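Local coordinates for protein acetylxylan esterase A (Aspergillus awamori, PDB 5X6S) that removes acetyl side groups from the backbone of acetylated xylan, acting as a secreted carbohydrate esterase of family CE1 in plant cell-wall degradation, at residues N234-N239 against Q250-T255; M194-G199 against Q208-T213; V17-Y22 against T100-K105; A138-S143 against E270-A275; M128-P133 against E181-G186. All coordinates share one frame; numbering follows the deposited sequence.

Contact 1 of 5, residues N234-N239 against Q250-T255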
# COMPACT_ATOMS: atom_id res chain seq x y z
N ASN A 234 11.32 -31.35 -5.80
CA ASN A 234 11.11 -31.25 -7.27
C ASN A 234 9.99 -30.25 -7.62
O ASN A 234 9.09 -30.53 -8.41
CB ASN A 234 10.82 -32.66 -7.87
CG ASN A 234 11.98 -33.60 -7.67
OD1 ASN A 234 13.15 -33.26 -8.00
ND2 ASN A 234 11.70 -34.78 -7.08
N THR A 235 10.05 -29.10 -6.96
CA THR A 235 9.02 -28.07 -7.07
C THR A 235 9.75 -26.72 -7.20
O THR A 235 10.55 -26.38 -6.35
CB THR A 235 8.13 -28.10 -5.81
OG1 THR A 235 7.47 -29.37 -5.67
CG2 THR A 235 7.06 -26.97 -5.84
N PRO A 236 9.51 -25.95 -8.29
CA PRO A 236 8.53 -26.17 -9.38
C PRO A 236 8.92 -27.22 -10.42
O PRO A 236 8.11 -27.51 -11.29
CB PRO A 236 8.43 -24.78 -10.04
CG PRO A 236 9.82 -24.25 -9.87
CD PRO A 236 10.28 -24.70 -8.50
N GLN A 237 10.13 -27.77 -10.37
CA GLN A 237 10.56 -28.82 -11.35
C GLN A 237 11.66 -29.68 -10.73
O GLN A 237 12.13 -29.38 -9.64
CB GLN A 237 11.11 -28.19 -12.64
CG GLN A 237 12.51 -27.58 -12.52
CD GLN A 237 12.86 -26.67 -13.67
OE1 GLN A 237 12.25 -25.64 -13.81
NE2 GLN A 237 13.84 -27.02 -14.46
N THR A 238 12.10 -30.70 -11.48
CA THR A 238 13.14 -31.63 -11.03
C THR A 238 14.35 -30.88 -10.55
O THR A 238 14.84 -29.96 -11.23
CB THR A 238 13.52 -32.62 -12.17
OG1 THR A 238 12.34 -33.31 -12.56
CG2 THR A 238 14.61 -33.61 -11.75
N ASN A 239 14.81 -31.25 -9.35
CA ASN A 239 16.01 -30.73 -8.75
C ASN A 239 15.90 -29.30 -8.21
O ASN A 239 16.89 -28.74 -7.75
CB ASN A 239 17.21 -30.88 -9.66
CG ASN A 239 17.67 -32.33 -9.77
OD1 ASN A 239 17.48 -33.14 -8.85
ND2 ASN A 239 18.26 -32.67 -10.90
N GLN A 250 8.95 -17.72 0.76
CA GLN A 250 9.39 -19.01 0.31
C GLN A 250 10.71 -18.95 -0.43
O GLN A 250 11.03 -17.93 -1.07
CB GLN A 250 8.29 -19.72 -0.45
CG GLN A 250 7.96 -19.15 -1.79
CD GLN A 250 6.87 -19.89 -2.52
OE1 GLN A 250 7.07 -20.34 -3.62
NE2 GLN A 250 5.71 -19.94 -1.96
N GLY A 251 11.49 -20.01 -0.32
CA GLY A 251 12.77 -20.07 -0.97
C GLY A 251 12.75 -21.24 -1.96
O GLY A 251 12.12 -22.27 -1.66
N ILE A 252 13.42 -21.08 -3.10
CA ILE A 252 13.47 -22.14 -4.11
C ILE A 252 14.93 -22.33 -4.47
O ILE A 252 15.57 -21.45 -5.05
CB ILE A 252 12.56 -21.82 -5.35
CG1 ILE A 252 11.14 -21.66 -4.88
CG2 ILE A 252 12.68 -22.92 -6.41
CD1 ILE A 252 10.32 -20.69 -5.62
N PHE A 253 15.50 -23.45 -4.03
CA PHE A 253 16.92 -23.74 -4.27
C PHE A 253 17.02 -24.72 -5.44
O PHE A 253 16.46 -25.82 -5.35
CB PHE A 253 17.61 -24.31 -3.01
CG PHE A 253 19.10 -24.20 -3.01
CD1 PHE A 253 19.73 -22.96 -3.02
CD2 PHE A 253 19.91 -25.35 -2.92
CE1 PHE A 253 21.11 -22.86 -2.95
CE2 PHE A 253 21.30 -25.27 -2.88
CZ PHE A 253 21.92 -24.02 -2.90
N ALA A 254 17.73 -24.30 -6.48
CA ALA A 254 17.88 -25.08 -7.74
C ALA A 254 19.24 -25.81 -7.79
O ALA A 254 20.27 -25.24 -8.11
CB ALA A 254 17.75 -24.15 -8.94
N THR A 255 19.22 -27.09 -7.45
CA THR A 255 20.44 -27.88 -7.48
C THR A 255 20.92 -28.12 -8.90
O THR A 255 20.14 -28.51 -9.78
CB THR A 255 20.25 -29.24 -6.73
OG1 THR A 255 19.90 -28.96 -5.37
CG2 THR A 255 21.51 -30.10 -6.78
O HOH W 1 17.46 -28.09 -4.44

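Contact 2 of 5, residues M194-G199 against Q208-T213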
# COMPACT_ATOMS: atom_id res chain seq x y z
N MET A 194 7.81 -12.47 -0.21
CA MET A 194 9.07 -12.70 -0.87
C MET A 194 9.23 -14.14 -1.37
O MET A 194 9.02 -15.08 -0.62
CB MET A 194 10.24 -12.37 0.04
CG MET A 194 10.26 -10.98 0.64
SD MET A 194 10.22 -9.67 -0.65
CE MET A 194 11.78 -9.93 -1.40
N GLN A 195 9.67 -14.29 -2.62
CA GLN A 195 10.02 -15.58 -3.21
C GLN A 195 11.42 -15.47 -3.74
O GLN A 195 11.71 -14.63 -4.63
CB GLN A 195 9.05 -15.92 -4.34
CG GLN A 195 9.32 -17.22 -5.03
CD GLN A 195 8.31 -17.46 -6.15
OE1 GLN A 195 8.28 -16.71 -7.15
NE2 GLN A 195 7.47 -18.47 -5.99
N ILE A 196 12.31 -16.32 -3.22
CA ILE A 196 13.76 -16.23 -3.45
C ILE A 196 14.27 -17.49 -4.18
O ILE A 196 14.25 -18.59 -3.60
CB ILE A 196 14.52 -16.08 -2.10
CG1 ILE A 196 13.86 -15.02 -1.22
CG2 ILE A 196 16.04 -15.90 -2.31
CD1 ILE A 196 13.80 -13.60 -1.80
N TYR A 197 14.75 -17.34 -5.42
CA TYR A 197 15.39 -18.41 -6.17
C TYR A 197 16.91 -18.27 -6.13
O TYR A 197 17.44 -17.17 -6.18
CB TYR A 197 15.01 -18.37 -7.65
CG TYR A 197 13.59 -18.75 -8.02
CD1 TYR A 197 12.53 -17.82 -7.98
CD2 TYR A 197 13.31 -20.03 -8.50
CE1 TYR A 197 11.23 -18.18 -8.40
CE2 TYR A 197 12.02 -20.38 -8.94
CZ TYR A 197 10.99 -19.47 -8.89
OH TYR A 197 9.74 -19.86 -9.34
N HIS A 198 17.62 -19.38 -6.14
CA HIS A 198 19.08 -19.35 -6.25
C HIS A 198 19.54 -20.73 -6.74
O HIS A 198 18.89 -21.73 -6.45
CB HIS A 198 19.75 -19.01 -4.92
CG HIS A 198 21.00 -18.20 -5.05
ND1 HIS A 198 21.04 -16.85 -4.75
CD2 HIS A 198 22.24 -18.51 -5.51
CE1 HIS A 198 22.23 -16.36 -5.04
NE2 HIS A 198 22.99 -17.35 -5.47
N GLY A 199 20.66 -20.76 -7.44
CA GLY A 199 21.23 -22.03 -7.92
C GLY A 199 22.39 -22.51 -7.05
O GLY A 199 23.20 -21.69 -6.58
N GLN A 208 25.56 -19.19 -0.56
CA GLN A 208 25.38 -18.76 0.84
C GLN A 208 24.36 -17.59 0.91
O GLN A 208 23.49 -17.53 1.84
CB GLN A 208 26.71 -18.33 1.50
CG GLN A 208 26.53 -18.00 3.00
CD GLN A 208 26.13 -19.21 3.78
OE1 GLN A 208 26.71 -20.28 3.57
NE2 GLN A 208 25.18 -19.09 4.65
N ASN A 209 24.45 -16.72 -0.10
CA ASN A 209 23.55 -15.59 -0.25
C ASN A 209 22.11 -15.97 -0.35
O ASN A 209 21.24 -15.22 0.07
CB ASN A 209 23.96 -14.75 -1.46
CG ASN A 209 25.26 -14.05 -1.24
OD1 ASN A 209 25.41 -13.27 -0.29
ND2 ASN A 209 26.21 -14.27 -2.16
N TYR A 210 21.81 -17.17 -0.85
CA TYR A 210 20.44 -17.63 -0.77
C TYR A 210 20.03 -17.76 0.66
O TYR A 210 18.93 -17.36 1.05
CB TYR A 210 20.27 -18.99 -1.51
CG TYR A 210 18.98 -19.71 -1.24
CD1 TYR A 210 17.81 -19.36 -1.90
CD2 TYR A 210 18.92 -20.79 -0.35
CE1 TYR A 210 16.64 -20.02 -1.66
CE2 TYR A 210 17.75 -21.47 -0.12
CZ TYR A 210 16.60 -21.09 -0.76
OH TYR A 210 15.41 -21.75 -0.53
N TYR A 211 20.89 -18.37 1.47
CA TYR A 211 20.48 -18.63 2.86
C TYR A 211 20.43 -17.33 3.65
O TYR A 211 19.55 -17.16 4.48
CB TYR A 211 21.44 -19.66 3.51
CG TYR A 211 21.31 -21.01 2.81
CD1 TYR A 211 20.22 -21.83 3.02
CD2 TYR A 211 22.26 -21.39 1.85
CE1 TYR A 211 20.11 -23.06 2.35
CE2 TYR A 211 22.14 -22.59 1.17
CZ TYR A 211 21.06 -23.41 1.41
OH TYR A 211 20.93 -24.59 0.71
N GLU A 212 21.37 -16.44 3.38
CA GLU A 212 21.39 -15.09 4.03
C GLU A 212 20.14 -14.29 3.72
O GLU A 212 19.61 -13.61 4.56
CB GLU A 212 22.63 -14.33 3.63
CG GLU A 212 23.92 -15.03 4.07
CD GLU A 212 23.86 -15.48 5.54
OE1 GLU A 212 23.83 -14.61 6.46
OE2 GLU A 212 23.80 -16.71 5.77
N THR A 213 19.62 -14.43 2.51
CA THR A 213 18.37 -13.75 2.12
C THR A 213 17.15 -14.35 2.79
O THR A 213 16.25 -13.62 3.23
CB THR A 213 18.21 -13.77 0.56
OG1 THR A 213 19.36 -13.16 -0.07
CG2 THR A 213 16.96 -13.05 0.16

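Contact 3 of 5, residues V17-Y22 against T100-K105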
# COMPACT_ATOMS: atom_id res chain seq x y z
N VAL A 17 17.99 7.39 -13.61
CA VAL A 17 17.58 6.06 -14.03
C VAL A 17 16.62 6.18 -15.25
O VAL A 17 15.76 7.07 -15.25
CB VAL A 17 16.89 5.32 -12.85
CG1 VAL A 17 16.58 3.88 -13.19
CG2 VAL A 17 17.74 5.41 -11.61
N GLY A 18 16.73 5.28 -16.24
CA GLY A 18 15.74 5.26 -17.35
C GLY A 18 14.47 4.50 -16.99
O GLY A 18 14.51 3.57 -16.19
N MET A 19 13.34 4.89 -17.58
CA MET A 19 12.10 4.20 -17.37
C MET A 19 11.51 3.78 -18.70
O MET A 19 11.31 4.64 -19.57
CB MET A 19 11.09 5.08 -16.64
CG MET A 19 9.75 4.45 -16.50
SD MET A 19 8.58 5.48 -15.63
CE MET A 19 7.07 4.54 -15.82
N TYR A 20 11.27 2.50 -18.88
CA TYR A 20 10.57 1.99 -20.06
C TYR A 20 9.41 1.16 -19.61
O TYR A 20 9.52 0.38 -18.66
CB TYR A 20 11.48 1.15 -20.96
CG TYR A 20 12.70 1.91 -21.47
CD1 TYR A 20 13.80 2.10 -20.66
CD2 TYR A 20 12.72 2.46 -22.73
CE1 TYR A 20 14.94 2.76 -21.11
CE2 TYR A 20 13.85 3.13 -23.20
CZ TYR A 20 14.95 3.28 -22.38
OH TYR A 20 16.03 3.99 -22.80
N ILE A 21 8.27 1.31 -20.27
CA ILE A 21 7.10 0.49 -19.96
C ILE A 21 6.53 -0.26 -21.15
O ILE A 21 6.54 0.24 -22.29
CB ILE A 21 5.96 1.30 -19.31
CG1 ILE A 21 5.43 2.39 -20.25
CG2 ILE A 21 6.46 1.97 -18.07
CD1 ILE A 21 4.17 3.06 -19.65
N TYR A 22 6.08 -1.48 -20.90
CA TYR A 22 5.31 -2.20 -21.88
C TYR A 22 3.85 -2.14 -21.47
O TYR A 22 3.46 -2.70 -20.44
CB TYR A 22 5.74 -3.64 -22.07
CG TYR A 22 4.96 -4.34 -23.16
CD1 TYR A 22 5.32 -4.22 -24.50
CD2 TYR A 22 3.86 -5.11 -22.87
CE1 TYR A 22 4.55 -4.84 -25.53
CE2 TYR A 22 3.12 -5.75 -23.86
CZ TYR A 22 3.48 -5.61 -25.20
OH TYR A 22 2.74 -6.26 -26.18
N THR A 100 4.66 4.86 -8.99
CA THR A 100 3.55 5.72 -8.63
C THR A 100 3.04 6.49 -9.84
O THR A 100 1.83 6.71 -9.96
CB THR A 100 3.91 6.66 -7.48
OG1 THR A 100 4.95 7.55 -7.91
CG2 THR A 100 4.32 5.84 -6.20
N TRP A 101 3.94 6.86 -10.75
CA TRP A 101 3.58 7.55 -12.01
C TRP A 101 2.66 6.64 -12.83
O TRP A 101 1.64 7.10 -13.35
CB TRP A 101 4.81 7.90 -12.84
CG TRP A 101 4.51 8.66 -14.10
CD1 TRP A 101 4.36 10.03 -14.25
CD2 TRP A 101 4.23 8.10 -15.37
NE1 TRP A 101 4.05 10.33 -15.54
CE2 TRP A 101 3.97 9.17 -16.26
CE3 TRP A 101 4.19 6.79 -15.85
CZ2 TRP A 101 3.68 8.96 -17.60
CZ3 TRP A 101 3.92 6.59 -17.17
CH2 TRP A 101 3.64 7.67 -18.04
N THR A 102 3.02 5.36 -12.92
CA THR A 102 2.29 4.41 -13.74
C THR A 102 0.90 4.12 -13.11
O THR A 102 -0.11 4.03 -13.85
CB THR A 102 3.09 3.09 -13.88
OG1 THR A 102 4.37 3.38 -14.48
CG2 THR A 102 2.34 2.05 -14.73
N ILE A 103 0.86 4.02 -11.78
CA ILE A 103 -0.44 3.82 -11.08
C ILE A 103 -1.40 4.92 -11.50
O ILE A 103 -2.55 4.65 -11.97
CB ILE A 103 -0.32 3.77 -9.55
CG1 ILE A 103 0.40 2.45 -9.13
CG2 ILE A 103 -1.73 3.85 -8.92
CD1 ILE A 103 0.89 2.44 -7.69
N SER A 104 -0.96 6.16 -11.36
CA SER A 104 -1.85 7.27 -11.72
C SER A 104 -2.12 7.38 -13.21
O SER A 104 -3.28 7.57 -13.62
CB SER A 104 -1.30 8.58 -11.18
OG SER A 104 -2.16 9.62 -11.57
N LYS A 105 -1.09 7.28 -14.04
CA LYS A 105 -1.28 7.51 -15.47
C LYS A 105 -2.25 6.49 -16.10
O LYS A 105 -3.09 6.85 -16.95
CB LYS A 105 0.03 7.55 -16.24
CG LYS A 105 -0.11 7.63 -17.76
CD LYS A 105 -0.20 9.07 -18.27
CE LYS A 105 -0.27 9.12 -19.82
NZ LYS A 105 1.00 8.65 -20.47

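Contact 4 of 5, residues A138-S143 against E270-A275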
# COMPACT_ATOMS: atom_id res chain seq x y z
N ALA A 138 4.11 -8.41 -3.63
CA ALA A 138 4.99 -9.61 -3.66
C ALA A 138 6.14 -9.32 -4.55
O ALA A 138 6.06 -8.40 -5.41
CB ALA A 138 4.25 -10.86 -4.15
N ALA A 139 7.22 -10.09 -4.38
CA ALA A 139 8.46 -9.94 -5.11
C ALA A 139 9.03 -11.29 -5.39
O ALA A 139 8.90 -12.20 -4.52
CB ALA A 139 9.48 -9.18 -4.31
N THR A 140 9.71 -11.43 -6.54
CA THR A 140 10.42 -12.70 -6.90
C THR A 140 11.85 -12.35 -7.20
O THR A 140 12.12 -11.49 -8.07
CB THR A 140 9.70 -13.46 -8.08
OG1 THR A 140 8.38 -13.87 -7.68
CG2 THR A 140 10.49 -14.72 -8.51
N VAL A 141 12.78 -13.01 -6.54
CA VAL A 141 14.20 -12.74 -6.61
C VAL A 141 14.89 -13.91 -7.33
O VAL A 141 14.84 -15.07 -6.84
CB VAL A 141 14.81 -12.52 -5.19
CG1 VAL A 141 16.28 -12.28 -5.20
CG2 VAL A 141 14.09 -11.37 -4.46
N TYR A 142 15.45 -13.62 -8.50
CA TYR A 142 16.25 -14.60 -9.29
C TYR A 142 17.76 -14.39 -9.09
O TYR A 142 18.41 -13.60 -9.80
CB TYR A 142 15.88 -14.61 -10.79
CG TYR A 142 14.54 -15.20 -11.06
CD1 TYR A 142 14.36 -16.59 -11.01
CD2 TYR A 142 13.43 -14.40 -11.34
CE1 TYR A 142 13.12 -17.15 -11.22
CE2 TYR A 142 12.15 -14.99 -11.56
CZ TYR A 142 12.03 -16.36 -11.52
OH TYR A 142 10.84 -16.98 -11.73
N SER A 143 18.34 -15.11 -8.11
CA SER A 143 19.82 -15.08 -7.92
C SER A 143 20.36 -13.70 -7.57
O SER A 143 21.03 -13.05 -8.39
CB SER A 143 20.55 -15.63 -9.14
OG SER A 143 20.00 -16.89 -9.56
N GLU A 270 1.71 -17.07 -10.67
CA GLU A 270 1.06 -17.78 -9.58
C GLU A 270 1.44 -17.13 -8.24
O GLU A 270 0.57 -16.90 -7.42
CB GLU A 270 1.49 -19.25 -9.58
CG GLU A 270 0.82 -20.04 -10.68
CD GLU A 270 1.37 -21.47 -10.81
OE1 GLU A 270 1.98 -21.99 -9.85
OE2 GLU A 270 1.21 -22.04 -11.90
N TRP A 271 2.73 -16.79 -8.07
CA TRP A 271 3.18 -16.18 -6.81
C TRP A 271 2.54 -14.80 -6.64
O TRP A 271 2.07 -14.42 -5.55
CB TRP A 271 4.70 -16.06 -6.80
CG TRP A 271 5.27 -15.37 -5.60
CD1 TRP A 271 5.99 -14.22 -5.58
CD2 TRP A 271 5.12 -15.78 -4.23
NE1 TRP A 271 6.33 -13.90 -4.30
CE2 TRP A 271 5.81 -14.85 -3.45
CE3 TRP A 271 4.49 -16.87 -3.60
CZ2 TRP A 271 5.89 -14.97 -2.06
CZ3 TRP A 271 4.59 -16.97 -2.19
CH2 TRP A 271 5.26 -16.02 -1.47
N PHE A 272 2.52 -14.05 -7.74
CA PHE A 272 1.93 -12.73 -7.74
C PHE A 272 0.45 -12.80 -7.53
O PHE A 272 -0.08 -11.95 -6.85
CB PHE A 272 2.22 -11.97 -9.03
CG PHE A 272 3.65 -11.72 -9.31
CD1 PHE A 272 4.60 -11.85 -8.34
CD2 PHE A 272 4.06 -11.29 -10.58
CE1 PHE A 272 5.93 -11.62 -8.62
CE2 PHE A 272 5.38 -11.04 -10.89
CZ PHE A 272 6.34 -11.20 -9.89
N GLY A 273 -0.22 -13.80 -8.11
CA GLY A 273 -1.67 -13.96 -7.99
C GLY A 273 -2.43 -13.70 -9.26
O GLY A 273 -3.67 -13.76 -9.28
N PHE A 274 -1.72 -13.38 -10.35
CA PHE A 274 -2.41 -13.17 -11.63
C PHE A 274 -3.03 -14.49 -12.08
O PHE A 274 -4.13 -14.48 -12.63
CB PHE A 274 -1.51 -12.63 -12.72
CG PHE A 274 -1.07 -11.19 -12.49
CD1 PHE A 274 -1.99 -10.15 -12.52
CD2 PHE A 274 0.27 -10.90 -12.24
CE1 PHE A 274 -1.56 -8.82 -12.32
CE2 PHE A 274 0.69 -9.58 -12.02
CZ PHE A 274 -0.23 -8.54 -12.07
N ALA A 275 -2.32 -15.59 -11.80
CA ALA A 275 -2.78 -16.92 -12.16
C ALA A 275 -3.27 -17.65 -10.90
O ALA A 275 -4.47 -18.04 -10.84
CB ALA A 275 -1.68 -17.71 -12.81
OXT ALA A 275 -2.49 -17.86 -9.93

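Contact 5 of 5, residues M128-P133 against E181-G186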
# COMPACT_ATOMS: atom_id res chain seq x y z
N MET A 128 14.39 -2.92 -3.05
CA MET A 128 13.05 -2.28 -3.24
C MET A 128 12.07 -2.77 -2.19
O MET A 128 11.25 -2.00 -1.69
CB MET A 128 12.48 -2.59 -4.62
CG MET A 128 13.21 -1.92 -5.82
SD MET A 128 13.37 -0.11 -5.66
CE MET A 128 11.63 0.32 -5.43
N ALA A 129 12.11 -4.06 -1.88
CA ALA A 129 11.23 -4.61 -0.85
C ALA A 129 11.48 -3.93 0.52
O ALA A 129 10.55 -3.71 1.28
CB ALA A 129 11.43 -6.12 -0.74
N ALA A 130 12.72 -3.65 0.83
CA ALA A 130 13.14 -3.06 2.10
C ALA A 130 12.96 -1.55 2.16
O ALA A 130 12.66 -1.00 3.24
CB ALA A 130 14.59 -3.39 2.35
N THR A 131 13.18 -0.86 1.05
CA THR A 131 13.16 0.61 1.04
C THR A 131 11.77 1.18 0.73
O THR A 131 11.41 2.21 1.29
CB THR A 131 14.18 1.21 0.04
OG1 THR A 131 14.05 0.58 -1.24
CG2 THR A 131 15.63 1.08 0.55
N TYR A 132 11.01 0.52 -0.17
CA TYR A 132 9.61 0.90 -0.53
C TYR A 132 8.62 -0.27 -0.31
O TYR A 132 7.84 -0.62 -1.19
CB TYR A 132 9.55 1.54 -1.96
CG TYR A 132 10.51 2.67 -2.01
CD1 TYR A 132 10.11 3.97 -1.66
CD2 TYR A 132 11.87 2.46 -2.30
CE1 TYR A 132 11.02 5.00 -1.63
CE2 TYR A 132 12.78 3.49 -2.28
CZ TYR A 132 12.34 4.76 -1.92
OH TYR A 132 13.26 5.78 -1.85
N PRO A 133 8.64 -0.90 0.91
CA PRO A 133 7.74 -2.06 1.15
C PRO A 133 6.27 -1.77 0.87
O PRO A 133 5.55 -2.66 0.41
CB PRO A 133 7.95 -2.35 2.65
CG PRO A 133 8.46 -1.05 3.22
CD PRO A 133 9.36 -0.52 2.14
N GLU A 181 15.17 -3.50 8.28
CA GLU A 181 14.31 -2.58 9.00
C GLU A 181 14.89 -1.15 8.93
O GLU A 181 14.14 -0.18 8.79
CB GLU A 181 14.12 -3.05 10.44
CG GLU A 181 13.00 -2.35 11.23
CD GLU A 181 13.34 -0.91 11.73
OE1 GLU A 181 14.56 -0.58 11.89
OE2 GLU A 181 12.37 -0.12 11.98
N ALA A 182 16.22 -1.04 9.03
CA ALA A 182 16.87 0.25 9.09
C ALA A 182 16.72 1.05 7.76
O ALA A 182 16.89 2.27 7.72
CB ALA A 182 18.34 0.05 9.40
N MET A 183 16.40 0.32 6.68
CA MET A 183 16.20 0.96 5.37
C MET A 183 14.90 1.77 5.33
O MET A 183 14.74 2.64 4.48
CB MET A 183 16.22 -0.09 4.27
CG MET A 183 17.52 -0.87 4.28
SD MET A 183 17.86 -1.75 2.76
CE MET A 183 19.45 -2.40 3.20
N TYR A 184 13.93 1.43 6.17
CA TYR A 184 12.81 2.30 6.43
C TYR A 184 12.53 2.26 7.94
O TYR A 184 11.59 1.58 8.38
CB TYR A 184 11.55 1.88 5.61
CG TYR A 184 10.40 2.85 5.64
CD1 TYR A 184 10.39 3.97 6.47
CD2 TYR A 184 9.29 2.67 4.79
CE1 TYR A 184 9.33 4.85 6.47
CE2 TYR A 184 8.22 3.53 4.82
CZ TYR A 184 8.22 4.61 5.66
OH TYR A 184 7.13 5.47 5.71
N SER A 185 13.32 2.98 8.74
CA SER A 185 13.15 2.79 10.20
C SER A 185 11.80 3.23 10.71
O SER A 185 11.24 4.27 10.28
CB SER A 185 14.28 3.34 11.09
OG SER A 185 14.42 4.70 10.94
N GLY A 186 11.25 2.40 11.58
CA GLY A 186 9.96 2.68 12.19
C GLY A 186 8.77 2.19 11.40
O GLY A 186 7.65 2.20 11.89

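Contact 1 of 5, residues N234-N239 against Q250-T255
Thr255 follows directly on the end of strand 249-254, and its N-H donates to Asn239 O at 2.9 Å, nearly along the C=O axis although the bond is bent, 144° at the hydrogen. From there the threonine climbs beside that carbonyl. Its CB lies 3.5 Å from Asn239 O, and OG1, anti to the carbonyl carbon (chi1 -60°), meets a water at 2.8 Å. The water donates to Phe253 O and, weakly, to Asn239 O. This is the antiparallel end of the alpha/beta-hydrolase sheet, where the loop 234-239 joins strands 230-232 and 240-246 and folds back over strand 249-254. Asn239 has a positive phi of 74°, which asparagine tolerates well, and its N-H is gripped by Asn234 OD1 in the carbonyl plane. Farther along, cis-Pro236 turns the loop so that its CD meets Ile252 CG2 tip to tip at 3.6 Å. The branched isoleucine suits the strand, and its side chain also touches Tyr240 and Thr242 of the adjoining strand.

Contact 2 of 5, residues M194-G199 against Q208-T213
Strand 194-199 and helix 208-213 run antiparallel, their short axes 164° apart in direction and 8.4 Å apart at closest approach, with His198 and Tyr210 nearest in the register. The pair is a strand-loop-helix unit of the alpha/beta-hydrolase fold, and the loop between them carries Asp202, probably the acid of a Ser-His-Asp triad with Ser119 and His259. Tyr210, with CG anti to the backbone N (chi1 167°), sends its ring across the strand toward neighbouring strand 249-254. Tyr210 CB packs against His198 CB at 3.4 Å, the two side chains sliding past each other in opposite directions. The ring edge reaches a backbone carbonyl two residues earlier on the strand: Tyr210 CE1 comes within 3.4 Å of Ile196 O, close to the ring plane. Over one face of the imidazole of His198 sits the backbone N of Tyr210, offset toward the rim, while His198 NE2 is held by Leu205 O, which should fix the ring's rotation. One turn on, apolar contacts take over. Ile196 crosses Thr213 obliquely, with Ile196 CD1 3.8 Å from Thr213 CG2, and Ile196 CG2 also touches Tyr210 CD1 at 3.9 Å. A beta-branched threonine suits this buried place because its methyl faces the isoleucine while its hydroxyl turns back to the helix: Thr213 OG1 donates in the carbonyl plane to Asn209 O at 2.8 Å, an oxygen that Thr213 N also uses.

Contact 3 of 5, residues V17-Y22 against T100-K105
Apolar contacts carry most of this junction. Met19 leaves strand 18-22 with CG anti to the backbone N (chi1 175°) and stays extended to its tip, so the whole side chain bridges much of the gap to helix 100-105, the two short axes being 11.4 Å apart, and its terminal methyl does the touching. Met19 CE reaches Trp101 CE3 at 3.7 Å, crossing the indole obliquely. Ile21 comes from the same side of the strand and puts CD1 against the indole edge, 4.3 Å from Trp101 CZ3 and near the ring plane. A Met-aromatic contact adds to this: Met19 SD lies 5.3 Å from the centroid of the six-membered ring of Trp101, oblique to its normal. The polar element is Thr102, whose OG1 bonds back to Met98 O within the helix and is touched by Met19 CE at 3.2 Å. A flexible, polarisable methionine fits between indole and hydroxyl, both of which it can meet with one methyl. Beyond it, Trp101 and Ser104 pack on Ser104 and Trp101 of the second subunit in the crystal assembly. Strand 18-22 and helix 100-105 run 38° apart, in the helix-on-sheet layering of the alpha/beta-hydrolase fold near one sheet edge.

Contact 4 of 5, residues A138-S143 against E270-A275
The C-terminal helix 265-272 of the alpha/beta-hydrolase fold packs on strand 138-142, an interior strand of the sheet, with its last turn against the strand's first residues. Trp271, its CG anti to the backbone N (chi1 176°), swings the indole across the strand so that NE1 donates to Ala139 O at 3.1 Å. The bond is bent, 137° at the hydrogen, and the donor stands well above the carbonyl plane instead of on a lone pair. Ala138 is small enough for the indole to come close, its CB lying 3.7 Å from Trp271 NE1. Phe272, its CG beside the backbone N, brings CE1 of its ring to Thr140, the two side chains crossing at about a right angle. Thr140 OG1 meets both rings on the same side, 3.2 Å from Trp271 CD1 and 3.5 Å from Phe272 CE1, while its polar need is met by Gln195 OE1. Gly273 then ends the helix with a positive phi, where a CB would jam against the preceding carbonyl. Phe272 stacks on Phe114 of strand 113-118, Arg193 of strand 193-199 makes a cation-pi contact with Trp271, and Ala139 points to helix 120-131 on the other side of strand 138-142.

Contact 5 of 5, residues M128-P133 against E181-G186
Met183 has the most surface buried here. Its CB packs on the end of helix 120-131, 3.9 Å from Thr131 CG2, and from there the chain runs extended (chi2 -162°), so that SD slides beside Ala130 CB at 3.7 Å while the tip leads away; the side chain also touches Leu84. The small alanine leaves room for the sulfur. Thr131 CA and Met183 CA are 5.3 Å apart. Tyr184 follows with CG anti to the backbone N (chi1 -170°), its CB against Ala130 O at 3.9 Å. Its ring edge meets Pro133 CG, which lies near the ring plane, 4.1 Å from Tyr184 CD2. His86 stacks on the ring, and Tyr184 OH bonds to Ser111 OG of the second subunit. Thr131 turns OG1 into the crowded position between N and carbonyl carbon (chi1 49°), where it bonds to Val127 O, and this sets its methyl toward Met183. Glu181 OE2 takes the N-H of Gly186 at 2.8 Å, bridging residues 181 to 186. The joint ties the end of helix 120-131, which in the alpha/beta-hydrolase fold follows the probable nucleophile Ser119, to residues 183-184, in the region where helix 173-182 gives way to loop.

Contacts 1, 2 and 4 cluster on one part of the sheet, their centres 12 to 14 Å apart, because strands 138-142, 193-199 and 249-254 are neighbours in it; probable backbone hydrogen bonds join Ile252 to Ile196 and Tyr197 to Val141. Contact 3 lies toward the far edge of the same sheet, about 33 Å from contact 1 between centres and across the chain's centre. Contact 5 belongs to the helical layer and touches contact 2 through Met194 and Ala129. Along the chain contact 3 closes first; contact 4 then spans 138-275, enclosing contacts 1 and 2 and crossing contact 5. The C-terminal helix thus returns to an interior strand of the sheet, beside contacts 1 and 2, which Trp271 touches.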